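Local coordinates for protein beta-galactosidase (Trichoderma reesei, PDB 3OG2) that probably hydrolyses terminal non-reducing beta-D-galactose residues from beta-D-galactosides, as a glycosylated member of glycoside hydrolase family 35, at residues 302-312 with 446-454; 463-472 with 485-496. All blocks are in the same frame, centred on the assembly; numbering follows the deposited sequence. Where two conformers were deposited one is given.

Contact 1: 302-312 with 446-454; sequences EFERVFYKNNM and TGRDSKIHV. With MAN (alpha-D-mannopyranose), chain B.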
loop_
_atom_site.group_PDB
_atom_site.type_symbol
_atom_site.label_atom_id
_atom_site.label_comp_id
_atom_site.label_asym_id
_atom_site.label_seq_id
_atom_site.Cartn_x
_atom_site.Cartn_y
_atom_site.Cartn_z
ATOM N N GLU A 302 -9.671 -12.446 9.834
ATOM C CA GLU A 302 -10.934 -12.375 10.565
ATOM C C GLU A 302 -11.591 -11.015 10.349
ATOM O O GLU A 302 -12.793 -10.909 10.119
ATOM C CB GLU A 302 -10.724 -12.636 12.062
ATOM C CG GLU A 302 -10.255 -14.067 12.289
ATOM C CD GLU A 302 -9.885 -14.373 13.717
ATOM O OE1 GLU A 302 -9.383 -13.444 14.394
ATOM O OE2 GLU A 302 -10.014 -15.543 14.118
ATOM N N PHE A 303 -10.757 -9.979 10.478
ATOM C CA PHE A 303 -11.265 -8.647 10.152
ATOM C C PHE A 303 -11.866 -8.654 8.756
ATOM O O PHE A 303 -12.927 -8.094 8.492
ATOM C CB PHE A 303 -10.108 -7.635 10.307
ATOM C CG PHE A 303 -10.334 -6.392 9.469
ATOM C CD1 PHE A 303 -11.076 -5.341 9.972
ATOM C CD2 PHE A 303 -9.803 -6.236 8.189
ATOM C CE1 PHE A 303 -11.315 -4.200 9.219
ATOM C CE2 PHE A 303 -10.037 -5.130 7.402
ATOM C CZ PHE A 303 -10.794 -4.091 7.926
ATOM N N GLU A 304 -11.156 -9.230 7.776
ATOM C CA GLU A 304 -11.676 -9.179 6.387
ATOM C C GLU A 304 -13.008 -9.869 6.274
ATOM O O GLU A 304 -13.968 -9.364 5.668
ATOM C CB GLU A 304 -10.708 -9.832 5.373
ATOM C CG GLU A 304 -9.389 -9.024 5.302
ATOM C CD GLU A 304 -8.466 -9.681 4.298
ATOM O OE1 GLU A 304 -8.529 -10.972 4.181
ATOM O OE2 GLU A 304 -7.642 -8.998 3.705
ATOM N N ARG A 305 -13.115 -11.090 6.848
ATOM C CA ARG A 305 -14.413 -11.772 6.571
ATOM C C ARG A 305 -15.542 -11.075 7.325
ATOM O O ARG A 305 -16.637 -10.988 6.735
ATOM C CB ARG A 305 -14.291 -13.238 6.820
ATOM C CG ARG A 305 -13.984 -13.552 8.258
ATOM C CD ARG A 305 -13.283 -14.953 8.295
ATOM N NE ARG A 305 -13.239 -15.343 9.694
ATOM C CZ ARG A 305 -12.673 -16.462 10.173
ATOM N NH1 ARG A 305 -12.017 -17.349 9.401
ATOM N NH2 ARG A 305 -12.770 -16.683 11.488
ATOM N N VAL A 306 -15.338 -10.550 8.538
ATOM C CA VAL A 306 -16.474 -9.856 9.191
ATOM C C VAL A 306 -16.724 -8.496 8.580
ATOM O O VAL A 306 -17.865 -8.145 8.217
ATOM C CB VAL A 306 -16.228 -9.720 10.711
ATOM C CG1 VAL A 306 -17.367 -8.939 11.376
ATOM C CG2 VAL A 306 -16.054 -11.082 11.393
ATOM N N PHE A 307 -15.662 -7.659 8.476
ATOM C CA PHE A 307 -15.924 -6.297 8.021
ATOM C C PHE A 307 -16.181 -6.178 6.520
ATOM O O PHE A 307 -16.977 -5.330 6.093
ATOM C CB PHE A 307 -14.735 -5.372 8.373
ATOM C CG PHE A 307 -14.704 -4.964 9.836
ATOM C CD1 PHE A 307 -14.214 -5.814 10.805
ATOM C CD2 PHE A 307 -15.168 -3.657 10.165
ATOM C CE1 PHE A 307 -14.144 -5.407 12.112
ATOM C CE2 PHE A 307 -15.123 -3.262 11.513
ATOM C CZ PHE A 307 -14.614 -4.124 12.464
ATOM N N TYR A 308 -15.527 -6.981 5.688
ATOM C CA TYR A 308 -15.746 -6.824 4.235
ATOM C C TYR A 308 -17.108 -7.371 3.861
ATOM O O TYR A 308 -17.832 -6.781 3.052
ATOM C CB TYR A 308 -14.656 -7.444 3.391
ATOM C CG TYR A 308 -13.276 -6.797 3.558
ATOM C CD1 TYR A 308 -13.046 -5.742 4.426
ATOM C CD2 TYR A 308 -12.217 -7.283 2.801
ATOM C CE1 TYR A 308 -11.785 -5.180 4.541
ATOM C CE2 TYR A 308 -10.946 -6.731 2.921
ATOM C CZ TYR A 308 -10.748 -5.681 3.788
ATOM O OH TYR A 308 -9.488 -5.141 3.903
ATOM N N LYS A 309 -17.518 -8.502 4.455
ATOM C CA LYS A 309 -18.887 -8.989 4.173
ATOM C C LYS A 309 -19.918 -8.033 4.760
ATOM O O LYS A 309 -21.021 -7.960 4.211
ATOM C CB LYS A 309 -19.052 -10.407 4.735
ATOM C CG LYS A 309 -18.179 -11.412 3.953
ATOM C CD LYS A 309 -18.248 -12.818 4.533
ATOM C CE LYS A 309 -17.184 -13.703 3.846
ATOM N NZ LYS A 309 -17.266 -15.110 4.242
ATOM N N ASN A 310 -19.579 -7.275 5.826
ATOM C CA ASN A 310 -20.527 -6.265 6.291
ATOM C C ASN A 310 -20.717 -5.155 5.274
ATOM O O ASN A 310 -21.777 -4.498 5.262
ATOM C CB ASN A 310 -19.990 -5.697 7.609
ATOM C CG ASN A 310 -20.943 -4.727 8.240
ATOM O OD1 ASN A 310 -22.082 -5.126 8.590
ATOM N ND2 ASN A 310 -20.507 -3.475 8.390
ATOM N N ASN A 311 -19.742 -4.871 4.411
ATOM C CA ASN A 311 -19.919 -3.904 3.353
ATOM C C ASN A 311 -20.746 -4.509 2.209
ATOM O O ASN A 311 -21.526 -3.791 1.577
ATOM C CB ASN A 311 -18.540 -3.437 2.820
ATOM C CG ASN A 311 -17.806 -2.645 3.894
ATOM O OD1 ASN A 311 -18.412 -2.015 4.762
ATOM N ND2 ASN A 311 -16.464 -2.686 3.843
ATOM N N MET A 312 -20.555 -5.816 1.954
ATOM C CA MET A 312 -21.442 -6.483 1.004
ATOM C C MET A 312 -22.873 -6.491 1.550
ATOM O O MET A 312 -23.825 -6.405 0.770
ATOM C CB MET A 312 -20.969 -7.929 0.765
ATOM C CG MET A 312 -19.515 -7.894 0.190
ATOM S SD MET A 312 -18.870 -9.582 0.148
ATOM C CE MET A 312 -17.078 -9.234 0.171
ATOM N N THR A 446 -18.386 -19.876 13.787
ATOM C CA THR A 446 -17.299 -19.858 14.782
ATOM C C THR A 446 -16.846 -18.433 15.036
ATOM O O THR A 446 -17.436 -17.463 14.472
ATOM C CB THR A 446 -16.138 -20.763 14.318
ATOM O OG1 THR A 446 -15.554 -20.240 13.114
ATOM C CG2 THR A 446 -16.658 -22.171 14.010
ATOM N N GLY A 447 -15.868 -18.219 15.888
ATOM C CA GLY A 447 -15.521 -16.886 16.322
ATOM C C GLY A 447 -15.042 -15.973 15.194
ATOM O O GLY A 447 -14.284 -16.406 14.320
ATOM N N ARG A 448 -15.498 -14.729 15.249
ATOM C CA ARG A 448 -15.082 -13.703 14.242
ATOM C C ARG A 448 -15.146 -14.236 12.832
ATOM O O ARG A 448 -14.243 -14.056 12.007
ATOM C CB ARG A 448 -13.702 -13.151 14.608
ATOM C CG ARG A 448 -13.879 -12.314 15.871
ATOM C CD ARG A 448 -12.597 -11.646 16.314
ATOM N NE ARG A 448 -12.886 -10.838 17.496
ATOM C CZ ARG A 448 -12.000 -10.097 18.145
ATOM N NH1 ARG A 448 -10.744 -10.030 17.725
ATOM N NH2 ARG A 448 -12.405 -9.428 19.221
ATOM N N ASP A 449 -16.277 -14.866 12.538
ATOM C CA ASP A 449 -16.595 -15.298 11.167
ATOM C C ASP A 449 -17.897 -14.653 10.743
ATOM O O ASP A 449 -18.731 -14.266 11.572
ATOM C CB ASP A 449 -16.649 -16.826 11.080
ATOM C CG ASP A 449 -16.526 -17.293 9.653
ATOM O OD1 ASP A 449 -16.241 -16.515 8.687
ATOM O OD2 ASP A 449 -16.767 -18.508 9.382
ATOM N N SER A 450 -18.057 -14.538 9.445
ATOM C CA SER A 450 -19.325 -14.083 8.834
ATOM C C SER A 450 -19.500 -14.864 7.541
ATOM O O SER A 450 -18.531 -15.185 6.871
ATOM C CB SER A 450 -19.229 -12.587 8.568
ATOM O OG SER A 450 -20.384 -12.105 7.913
ATOM N N LYS A 451 -20.747 -15.188 7.206
ATOM C CA LYS A 451 -21.007 -15.999 6.025
ATOM C C LYS A 451 -22.028 -15.326 5.159
ATOM O O LYS A 451 -22.854 -14.600 5.690
ATOM C CB LYS A 451 -21.552 -17.382 6.410
ATOM C CG LYS A 451 -20.437 -18.131 7.167
ATOM C CD LYS A 451 -20.432 -19.616 6.939
ATOM C CE LYS A 451 -19.538 -20.247 8.005
ATOM N NZ LYS A 451 -18.155 -20.382 7.458
ATOM N N ILE A 452 -21.987 -15.620 3.878
ATOM C CA ILE A 452 -23.049 -15.262 2.961
ATOM C C ILE A 452 -23.742 -16.551 2.526
ATOM O O ILE A 452 -23.163 -17.438 1.916
ATOM C CB ILE A 452 -22.544 -14.461 1.751
ATOM C CG1 ILE A 452 -21.418 -13.522 2.194
ATOM C CG2 ILE A 452 -23.709 -13.764 1.051
ATOM C CD1 ILE A 452 -21.560 -12.053 1.845
ATOM N N HIS A 453 -25.037 -16.657 2.883
ATOM C CA HIS A 453 -25.892 -17.742 2.401
ATOM C C HIS A 453 -26.669 -17.212 1.204
ATOM O O HIS A 453 -26.904 -16.004 1.107
ATOM C CB HIS A 453 -26.841 -18.243 3.469
ATOM C CG HIS A 453 -26.167 -18.677 4.732
ATOM N ND1 HIS A 453 -24.960 -19.365 4.777
ATOM C CD2 HIS A 453 -26.535 -18.553 6.014
ATOM C CE1 HIS A 453 -24.632 -19.627 6.052
ATOM N NE2 HIS A 453 -25.581 -19.126 6.824
ATOM N N VAL A 454 -27.058 -18.087 0.275
ATOM C CA VAL A 454 -27.770 -17.636 -0.912
ATOM C C VAL A 454 -29.024 -18.453 -1.167
ATOM O O VAL A 454 -29.139 -19.609 -0.771
ATOM C CB VAL A 454 -26.870 -17.713 -2.180
ATOM C CG1 VAL A 454 -25.658 -16.783 -2.061
ATOM C CG2 VAL A 454 -26.376 -19.119 -2.453
HETATM C C1 MAN B . -8.805 -21.585 12.739
HETATM C C2 MAN B . -10.263 -21.284 12.450
HETATM C C3 MAN B . -10.469 -19.866 11.911
HETATM C C4 MAN B . -9.820 -18.893 12.886
HETATM C C5 MAN B . -8.324 -19.221 13.035
HETATM C C6 MAN B . -7.700 -18.333 14.140
HETATM O O2 MAN B . -10.923 -21.417 13.699
HETATM O O3 MAN B . -11.844 -19.583 11.775
HETATM O O4 MAN B . -9.933 -17.599 12.346
HETATM O O5 MAN B . -8.225 -20.564 13.500
HETATM O O6 MAN B . -6.295 -18.518 14.146
HETATM O O HOH W 1 -9.266 -11.011 15.410
HETATM O O HOH W 2 -20.435 -9.319 8.470
HETATM O O HOH W 3 -16.386 -17.583 6.176
#

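Contact 2: 463-472 with 485-496; sequences TLLYSTAEIF and LYGGAQELHEFA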
loop_
_atom_site.group_PDB
_atom_site.type_symbol
_atom_site.label_atom_id
_atom_site.label_comp_id
_atom_site.label_asym_id
_atom_site.label_seq_id
_atom_site.Cartn_x
_atom_site.Cartn_y
_atom_site.Cartn_z
ATOM N N THR A 463 -29.559 -24.164 -11.034
ATOM C CA THR A 463 -29.848 -23.170 -9.987
ATOM C C THR A 463 -29.714 -23.781 -8.616
ATOM O O THR A 463 -30.238 -24.896 -8.416
ATOM C CB THR A 463 -31.275 -22.616 -10.101
ATOM O OG1 THR A 463 -31.469 -22.108 -11.429
ATOM C CG2 THR A 463 -31.493 -21.480 -9.090
ATOM N N LEU A 464 -28.988 -23.076 -7.753
ATOM C CA LEU A 464 -29.011 -23.473 -6.349
ATOM C C LEU A 464 -30.258 -22.907 -5.712
ATOM O O LEU A 464 -30.352 -21.677 -5.582
ATOM C CB LEU A 464 -27.858 -22.913 -5.506
ATOM C CG LEU A 464 -26.486 -23.396 -5.952
ATOM C CD1 LEU A 464 -25.365 -22.680 -5.204
ATOM C CD2 LEU A 464 -26.356 -24.876 -5.683
ATOM N N LEU A 465 -31.193 -23.751 -5.328
ATOM C CA LEU A 465 -32.361 -23.256 -4.590
ATOM C C LEU A 465 -31.884 -22.585 -3.324
ATOM O O LEU A 465 -32.400 -21.508 -2.973
ATOM C CB LEU A 465 -33.263 -24.451 -4.340
ATOM C CG LEU A 465 -34.527 -24.070 -3.555
ATOM C CD1 LEU A 465 -35.417 -23.233 -4.462
ATOM C CD2 LEU A 465 -35.239 -25.321 -3.051
ATOM N N TYR A 466 -30.876 -23.171 -2.660
ATOM C CA TYR A 466 -30.207 -22.448 -1.568
ATOM C C TYR A 466 -28.830 -23.067 -1.381
ATOM O O TYR A 466 -28.615 -24.223 -1.770
ATOM C CB TYR A 466 -30.991 -22.458 -0.259
ATOM C CG TYR A 466 -31.294 -23.866 0.245
ATOM C CD1 TYR A 466 -30.396 -24.588 1.016
ATOM C CD2 TYR A 466 -32.526 -24.471 -0.061
ATOM C CE1 TYR A 466 -30.661 -25.880 1.495
ATOM C CE2 TYR A 466 -32.791 -25.761 0.401
ATOM C CZ TYR A 466 -31.872 -26.441 1.172
ATOM O OH TYR A 466 -32.220 -27.726 1.563
ATOM N N SER A 467 -27.978 -22.318 -0.720
ATOM C CA SER A 467 -26.762 -22.924 -0.170
ATOM C C SER A 467 -26.355 -22.208 1.103
ATOM O O SER A 467 -26.361 -20.950 1.110
ATOM C CB SER A 467 -25.617 -22.814 -1.182
ATOM O OG SER A 467 -24.426 -23.377 -0.608
ATOM N N THR A 468 -26.005 -22.969 2.131
ATOM C CA THR A 468 -25.435 -22.374 3.319
ATOM C C THR A 468 -23.923 -22.282 3.147
ATOM O O THR A 468 -23.281 -21.331 3.639
ATOM C CB THR A 468 -25.750 -23.165 4.592
ATOM O OG1 THR A 468 -25.123 -24.457 4.515
ATOM C CG2 THR A 468 -27.254 -23.445 4.723
ATOM N N ALA A 469 -23.328 -23.224 2.417
ATOM C CA ALA A 469 -21.887 -23.094 2.171
ATOM C C ALA A 469 -21.604 -21.947 1.230
ATOM O O ALA A 469 -22.438 -21.631 0.366
ATOM C CB ALA A 469 -21.432 -24.420 1.527
ATOM N N GLU A 470 -20.421 -21.366 1.369
ATOM C CA GLU A 470 -20.074 -20.224 0.547
ATOM C C GLU A 470 -19.535 -20.657 -0.795
ATOM O O GLU A 470 -18.955 -21.732 -0.952
ATOM C CB GLU A 470 -19.064 -19.369 1.352
ATOM C CG GLU A 470 -19.814 -18.760 2.567
ATOM C CD GLU A 470 -19.000 -17.750 3.335
ATOM O OE1 GLU A 470 -18.090 -18.169 4.116
ATOM O OE2 GLU A 470 -19.295 -16.538 3.139
ATOM N N ILE A 471 -19.769 -19.820 -1.787
ATOM C CA ILE A 471 -19.334 -20.106 -3.142
ATOM C C ILE A 471 -17.961 -19.499 -3.355
ATOM O O ILE A 471 -17.753 -18.311 -3.079
ATOM C CB ILE A 471 -20.328 -19.486 -4.131
ATOM C CG1 ILE A 471 -21.666 -20.204 -4.081
ATOM C CG2 ILE A 471 -19.804 -19.517 -5.573
ATOM C CD1 ILE A 471 -22.831 -19.445 -3.647
ATOM N N PHE A 472 -17.026 -20.304 -3.796
ATOM C CA PHE A 472 -15.700 -19.823 -4.210
ATOM C C PHE A 472 -15.749 -19.402 -5.681
ATOM O O PHE A 472 -15.389 -18.284 -6.041
ATOM C CB PHE A 472 -14.631 -20.906 -3.937
ATOM C CG PHE A 472 -13.316 -20.469 -4.548
ATOM C CD1 PHE A 472 -12.587 -19.422 -3.961
ATOM C CD2 PHE A 472 -12.815 -21.081 -5.682
ATOM C CE1 PHE A 472 -11.386 -19.023 -4.525
ATOM C CE2 PHE A 472 -11.606 -20.666 -6.245
ATOM C CZ PHE A 472 -10.874 -19.647 -5.658
ATOM N N LEU A 485 -17.717 -25.040 -3.528
ATOM C CA LEU A 485 -18.341 -24.552 -2.299
ATOM C C LEU A 485 -17.396 -24.820 -1.116
ATOM O O LEU A 485 -16.647 -25.838 -1.159
ATOM C CB LEU A 485 -19.634 -25.341 -1.990
ATOM C CG LEU A 485 -20.734 -25.227 -3.045
ATOM C CD1 LEU A 485 -21.935 -26.071 -2.636
ATOM C CD2 LEU A 485 -21.143 -23.762 -3.200
ATOM N N TYR A 486 -17.432 -23.966 -0.110
ATOM C CA TYR A 486 -16.572 -24.242 1.033
ATOM C C TYR A 486 -17.234 -23.857 2.346
ATOM O O TYR A 486 -18.120 -23.003 2.442
ATOM C CB TYR A 486 -15.180 -23.545 0.925
ATOM C CG TYR A 486 -15.296 -22.017 1.018
ATOM C CD1 TYR A 486 -15.591 -21.276 -0.125
ATOM C CD2 TYR A 486 -15.137 -21.327 2.212
ATOM C CE1 TYR A 486 -15.702 -19.887 -0.053
ATOM C CE2 TYR A 486 -15.259 -19.958 2.303
ATOM C CZ TYR A 486 -15.546 -19.234 1.141
ATOM O OH TYR A 486 -15.671 -17.846 1.227
ATOM N N GLY A 487 -16.752 -24.538 3.413
ATOM C CA GLY A 487 -17.096 -24.170 4.795
ATOM C C GLY A 487 -15.848 -24.229 5.655
ATOM O O GLY A 487 -14.879 -24.907 5.315
ATOM N N GLY A 488 -15.872 -23.578 6.797
ATOM C CA GLY A 488 -14.831 -23.784 7.808
ATOM C C GLY A 488 -14.887 -25.223 8.269
ATOM O O GLY A 488 -15.928 -25.892 8.271
ATOM N N ALA A 489 -13.740 -25.718 8.680
ATOM C CA ALA A 489 -13.691 -27.117 9.151
ATOM C C ALA A 489 -14.702 -27.412 10.255
ATOM O O ALA A 489 -14.933 -26.604 11.159
ATOM C CB ALA A 489 -12.292 -27.424 9.652
ATOM N N GLN A 490 -15.300 -28.611 10.142
ATOM C CA GLN A 490 -16.284 -29.145 11.092
ATOM C C GLN A 490 -17.648 -28.446 10.966
ATOM O O GLN A 490 -18.566 -28.763 11.768
ATOM C CB GLN A 490 -15.813 -29.108 12.557
ATOM C CG GLN A 490 -14.629 -30.071 12.704
ATOM C CD GLN A 490 -14.815 -31.217 11.716
ATOM O OE1 GLN A 490 -15.880 -31.846 11.686
ATOM N NE2 GLN A 490 -13.790 -31.471 10.903
ATOM N N GLU A 491 -17.842 -27.526 10.030
ATOM C CA GLU A 491 -19.186 -26.924 9.831
ATOM C C GLU A 491 -20.060 -27.832 8.997
ATOM O O GLU A 491 -19.621 -28.355 7.941
ATOM C CB GLU A 491 -19.046 -25.594 9.130
ATOM C CG GLU A 491 -18.460 -24.432 9.926
ATOM C CD GLU A 491 -18.097 -23.250 9.022
ATOM O OE1 GLU A 491 -18.504 -23.169 7.841
ATOM O OE2 GLU A 491 -17.337 -22.372 9.541
ATOM N N LEU A 492 -21.304 -28.046 9.433
ATOM C CA LEU A 492 -22.282 -28.730 8.616
ATOM C C LEU A 492 -22.891 -27.730 7.651
ATOM O O LEU A 492 -23.274 -26.642 8.085
ATOM C CB LEU A 492 -23.414 -29.314 9.442
ATOM C CG LEU A 492 -24.554 -30.044 8.709
ATOM C CD1 LEU A 492 -24.088 -31.348 8.068
ATOM C CD2 LEU A 492 -25.704 -30.370 9.680
ATOM N N HIS A 493 -22.979 -28.114 6.387
ATOM C CA HIS A 493 -23.608 -27.259 5.378
ATOM C C HIS A 493 -24.600 -28.042 4.546
ATOM O O HIS A 493 -24.549 -29.281 4.474
ATOM C CB HIS A 493 -22.528 -26.692 4.429
ATOM C CG HIS A 493 -21.803 -25.593 5.161
ATOM N ND1 HIS A 493 -22.471 -24.401 5.370
ATOM C CD2 HIS A 493 -20.597 -25.486 5.758
ATOM C CE1 HIS A 493 -21.660 -23.593 6.049
ATOM N NE2 HIS A 493 -20.545 -24.255 6.280
ATOM N N GLU A 494 -25.551 -27.305 3.952
ATOM C CA GLU A 494 -26.530 -27.950 3.077
ATOM C C GLU A 494 -26.779 -27.057 1.868
ATOM O O GLU A 494 -26.794 -25.813 2.017
ATOM C CB GLU A 494 -27.805 -28.217 3.892
ATOM C CG GLU A 494 -28.761 -29.095 3.092
ATOM C CD GLU A 494 -30.035 -29.304 3.910
ATOM O OE1 GLU A 494 -30.038 -30.179 4.820
ATOM O OE2 GLU A 494 -30.986 -28.509 3.646
ATOM N N PHE A 495 -26.990 -27.671 0.717
ATOM C CA PHE A 495 -27.404 -26.914 -0.456
ATOM C C PHE A 495 -28.398 -27.778 -1.233
ATOM O O PHE A 495 -28.456 -28.996 -1.066
ATOM C CB PHE A 495 -26.257 -26.441 -1.338
ATOM C CG PHE A 495 -25.387 -27.531 -1.898
ATOM C CD1 PHE A 495 -24.426 -28.160 -1.083
ATOM C CD2 PHE A 495 -25.521 -27.860 -3.229
ATOM C CE1 PHE A 495 -23.594 -29.131 -1.643
ATOM C CE2 PHE A 495 -24.718 -28.831 -3.783
ATOM C CZ PHE A 495 -23.751 -29.448 -2.983
ATOM N N ALA A 496 -29.152 -27.112 -2.082
ATOM C CA ALA A 496 -30.148 -27.853 -2.837
ATOM C C ALA A 496 -30.095 -27.336 -4.280
ATOM O O ALA A 496 -29.988 -26.139 -4.507
ATOM C CB ALA A 496 -31.530 -27.661 -2.263
HETATM O O HOH W 4 -18.085 -20.841 4.722
HETATM O O HOH W 5 -16.819 -16.766 -0.848
#

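Contact 1: 302-312 with 446-454
Arg305 takes hold of the backbone carbonyl of Arg448 from the side, with NE 2.8 Å and NH2 3.1 Å from its oxygen, and both bonds lie in the guanidinium plane. The NE bond is fairly straight (159° at the hydrogen), whereas NH2 comes from above the carbonyl plane. Along the adjoining edge, NH1 and NH2 donate to O3 of a glycan mannose, whose O4 in turn donates to Glu302 OE2 over 2.7 Å. The guanidinium lies between the CG methylene of Glu302 and, on the opposite face, the carboxylate carbon of Asp449; Asp449 OD1, well out of its plane, forms a salt bridge with Arg305 NE at 3.4 Å. Asp449 OD2 also pairs with Lys451 and with Arg552.

Farther along the helix, Lys309, extended beyond CG, hydrogen-bonds Ser450 O with its NZ at 2.9 Å and has Glu470 as its charged partner. One water joins Val306 O to Ser450 OG, which is also hydrogen-bonded to Val410 O. Val306 CG2 rests on the Arg448 carbonyl. Apolar packing is sparse: Met312 SD meets Ile452 CD1 at 4.0 Å, and the Lys309 chain crosses Ile452 at a slant.

Helix 302-312 belongs to the TIM-barrel domain and crosses strand 450-454 of domain 2 at 44°, their axes 7.7 Å apart. Beside them, helix 357-370 packs against Arg305 and Met312, while strand 406-412 adjoins Ser450 and Ile452.

Contact 2: 463-472 with 485-496
Thr468 OG1 is gripped by two groups of the facing strand: it accepts from Glu494 N at 2.9 Å, nearly straight at 164°, and shares a hydrogen bond with His493 ND1 at 2.8 Å. A chi1 of 65° sets this hydroxyl between the backbone N and the carbonyl carbon, which brings it to both partners, while Thr468 N donates to Glu494 O. His493 NE2 is held in turn by Glu491 OE1, in the ring plane, and Ala469 CA lies over the imidazole face; the ring's rotation is thus fixed from both nitrogens.

Toward Ala496, Tyr466 OH donates to Glu494 OE2 at 2.5 Å, meeting it on the anti side, and the methyl of Ala496 sits over the phenol face, 3.9 Å from the ring centroid. A phenylalanine here would probably keep this CH-pi contact but leave Glu494 OE2 without its phenolic donor, with Gln438 N still bonded to it.

Glu470 and Tyr486 form an antiparallel hydrogen-bonded pair, joined by two backbone bonds. Glu470 CB lies over the Tyr486 ring, whose hydroxyl donates to a water bound to Ile471 O. On the opposite side of their sheet, Leu485 CD2 runs alongside Ile471 CG1 at 3.7 Å, and Leu485 CD1 is centred over the Phe495 ring.

The pairings 466-467 with 495-496 and 470-471 with 485-486 belong to different sheets of domain 2, which the chain links through Thr468 and Ala469. Buried Thr468 OG1 and Glu494 OE2 are satisfied by specific partners, which is likely to hold the strand register and the imidazole orientation.

How the contacts relate
From the N terminus, the chain completes helix 301-313 of the TIM barrel, passes through helix 357-370 and enters domain 2, where contact 1 closes a loop of 133 residues by bringing strand 450-459 against the first of these helices. Only then does contact 2 open, so the two follow in series and neither nest nor cross. Its own loop is short, holding the turn of hairpin 470-476/481-487. Strands 450-459 and 462-467 are neighbours in one antiparallel sheet, which connects the contacts directly. Two salt bridges cross between the contacts, Lys309 NZ to Glu470 OE2 (2.7 Å) and Lys451 NZ to Glu491 OE1 (2.8 Å), the first linking the barrel helix to the sheet of the hairpin.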